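Local coordinates for putative glucoamylase (Bacteroides caccae ATCC 43185, PDB 4QT9), which is a putative glucoamylase with an alpha/alpha toroid fold, and so probably hydrolyses glycosidic bonds in carbohydrates, at residues A[272-277]-A[409-414]. Residues are numbered along the deposited sequence; the frame is centred on the assembly and turned at random.
Sequences DPVGLK and LLWKLF
The Trp411 indole stacks on the Asp272 carboxylate and meets Pro273 CD toward its rim, joining, in this alpha/alpha toroid protein, the short helix 409-415 to a loop that combines an Asx turn with a type II beta turn. Stacking dominates. The Asp272 carboxylate is nearly parallel to the indole, with 5° between the planes, and its OD1 lies above the six-membered ring, offset toward the rim, 3.6 Å from Trp411 CE3. Beside it, Asp272 CA makes a CH-pi contact, 3.8 Å from the centroid of the five-membered ring of Trp411. With CG anti to the backbone N (chi1 -172°), the carboxylate comes to lie over the same indole as CA, the two side chains crossing at about a right angle.

Apolar contacts continue the interface: Pro273 CD comes within 3.6 Å of Trp411 CZ2, and Val274 CG2 adds a looser touch at CZ3. Among hydrogen bonds, Trp411 NE1 to Phe268 O ties the indole to the chain leading into the loop. Leu276 N donates to Pro273 O, while Gly275 and Lys277 bond through their backbones with Asn432 and Asn430 near the C-terminus. The Asx turn is closed by Val274 N, which reaches Asp272 OD1 at 3.2 Å from 45° out of the carboxylate plane.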
loop_
_atom_site.group_PDB
_atom_site.type_symbol
_atom_site.label_atom_id
_atom_site.label_comp_id
_atom_site.label_asym_id
_atom_site.label_seq_id
_atom_site.Cartn_x
_atom_site.Cartn_y
_atom_site.Cartn_z
ATOM N N ASP A 272 1.750 0.874 12.730
ATOM C CA ASP A 272 1.146 2.051 13.345
ATOM C C ASP A 272 2.182 3.215 13.433
ATOM O O ASP A 272 3.171 3.092 14.167
ATOM C CB ASP A 272 0.606 1.654 14.737
ATOM C CG ASP A 272 -0.230 2.673 15.483
ATOM O OD1 ASP A 272 -0.320 3.835 15.019
ATOM O OD2 ASP A 272 -0.745 2.333 16.571
ATOM N N PRO A 273 1.990 4.354 12.705
ATOM C CA PRO A 273 2.998 5.442 12.797
ATOM C C PRO A 273 2.911 6.246 14.080
ATOM O O PRO A 273 3.893 6.916 14.430
ATOM C CB PRO A 273 2.699 6.336 11.589
ATOM C CG PRO A 273 1.263 6.069 11.247
ATOM C CD PRO A 273 0.905 4.684 11.760
ATOM N N VAL A 274 1.758 6.203 14.784
ATOM C CA VAL A 274 1.557 7.019 15.990
ATOM C C VAL A 274 2.566 6.615 17.111
ATOM O O VAL A 274 2.589 5.473 17.566
ATOM C CB VAL A 274 0.089 7.034 16.488
ATOM C CG1 VAL A 274 -0.062 7.929 17.730
ATOM C CG2 VAL A 274 -0.861 7.496 15.367
ATOM N N GLY A 275 3.425 7.558 17.464
ATOM C CA GLY A 275 4.454 7.362 18.481
ATOM C C GLY A 275 5.618 6.490 18.050
ATOM O O GLY A 275 6.460 6.158 18.876
ATOM N N LEU A 276 5.690 6.127 16.758
ATOM C CA LEU A 276 6.753 5.282 16.218
ATOM C C LEU A 276 8.016 6.107 16.008
ATOM O O LEU A 276 7.989 7.157 15.371
ATOM C CB LEU A 276 6.322 4.579 14.914
ATOM C CG LEU A 276 7.285 3.504 14.338
ATOM C CD1 LEU A 276 7.250 2.235 15.166
ATOM C CD2 LEU A 276 6.935 3.157 12.856
ATOM N N LYS A 277 9.129 5.608 16.547
ATOM C CA LYS A 277 10.421 6.258 16.422
ATOM C C LYS A 277 11.530 5.228 16.356
ATOM O O LYS A 277 11.361 4.095 16.809
ATOM C CB LYS A 277 10.667 7.237 17.587
ATOM C CG LYS A 277 10.951 6.583 18.935
ATOM C CD LYS A 277 10.757 7.532 20.119
ATOM C CE LYS A 277 9.322 7.581 20.603
ATOM N NZ LYS A 277 8.848 6.257 21.092
ATOM N N LEU A 409 -8.253 -0.414 13.708
ATOM C CA LEU A 409 -8.351 -1.867 13.539
ATOM C C LEU A 409 -7.120 -2.517 12.877
ATOM O O LEU A 409 -6.580 -3.463 13.454
ATOM C CB LEU A 409 -9.621 -2.274 12.763
ATOM C CG LEU A 409 -9.786 -3.790 12.530
ATOM C CD1 LEU A 409 -10.030 -4.541 13.826
ATOM C CD2 LEU A 409 -10.874 -4.074 11.514
ATOM N N LEU A 410 -6.685 -2.051 11.688
ATOM C CA LEU A 410 -5.569 -2.733 11.025
ATOM C C LEU A 410 -4.266 -2.533 11.779
ATOM O O LEU A 410 -3.481 -3.488 11.886
ATOM C CB LEU A 410 -5.435 -2.355 9.544
ATOM C CG LEU A 410 -6.552 -2.827 8.603
ATOM C CD1 LEU A 410 -6.839 -4.341 8.734
ATOM C CD2 LEU A 410 -7.825 -1.989 8.749
ATOM N N TRP A 411 -4.074 -1.338 12.396
ATOM C CA TRP A 411 -2.888 -1.127 13.221
ATOM C C TRP A 411 -2.903 -2.048 14.459
ATOM O O TRP A 411 -1.866 -2.609 14.785
ATOM C CB TRP A 411 -2.775 0.317 13.683
ATOM C CG TRP A 411 -2.573 1.351 12.623
ATOM C CD1 TRP A 411 -1.835 1.234 11.478
ATOM C CD2 TRP A 411 -2.934 2.733 12.726
ATOM N NE1 TRP A 411 -1.835 2.428 10.795
ATOM C CE2 TRP A 411 -2.485 3.372 11.549
ATOM C CE3 TRP A 411 -3.633 3.487 13.682
ATOM C CZ2 TRP A 411 -2.692 4.733 11.316
ATOM C CZ3 TRP A 411 -3.797 4.842 13.470
ATOM C CH2 TRP A 411 -3.358 5.447 12.288
ATOM N N LYS A 412 -4.056 -2.176 15.160
ATOM C CA LYS A 412 -4.141 -3.026 16.365
ATOM C C LYS A 412 -3.780 -4.470 16.022
ATOM O O LYS A 412 -2.988 -5.071 16.721
ATOM C CB LYS A 412 -5.550 -2.999 17.016
ATOM C CG LYS A 412 -6.103 -1.623 17.383
ATOM C CD LYS A 412 -6.019 -1.289 18.869
ATOM C CE LYS A 412 -7.090 -0.303 19.289
ATOM N NZ LYS A 412 -6.835 1.073 18.795
ATOM N N LEU A 413 -4.345 -5.009 14.925
ATOM C CA LEU A 413 -4.130 -6.393 14.526
ATOM C C LEU A 413 -2.662 -6.658 14.156
ATOM O O LEU A 413 -2.024 -7.514 14.790
ATOM C CB LEU A 413 -5.068 -6.776 13.376
ATOM C CG LEU A 413 -6.558 -6.802 13.700
ATOM C CD1 LEU A 413 -7.365 -6.919 12.430
ATOM C CD2 LEU A 413 -6.903 -7.918 14.676
ATOM N N PHE A 414 -2.113 -5.868 13.202
ATOM C CA PHE A 414 -0.731 -6.017 12.746
ATOM C C PHE A 414 0.294 -5.815 13.879
ATOM O O PHE A 414 1.260 -6.576 13.951
ATOM C CB PHE A 414 -0.435 -5.047 11.586
ATOM C CG PHE A 414 0.953 -5.196 10.993
ATOM C CD1 PHE A 414 1.222 -6.188 10.055
ATOM C CD2 PHE A 414 1.997 -4.376 11.407
ATOM C CE1 PHE A 414 2.494 -6.310 9.498
ATOM C CE2 PHE A 414 3.263 -4.501 10.850
ATOM C CZ PHE A 414 3.507 -5.480 9.912
#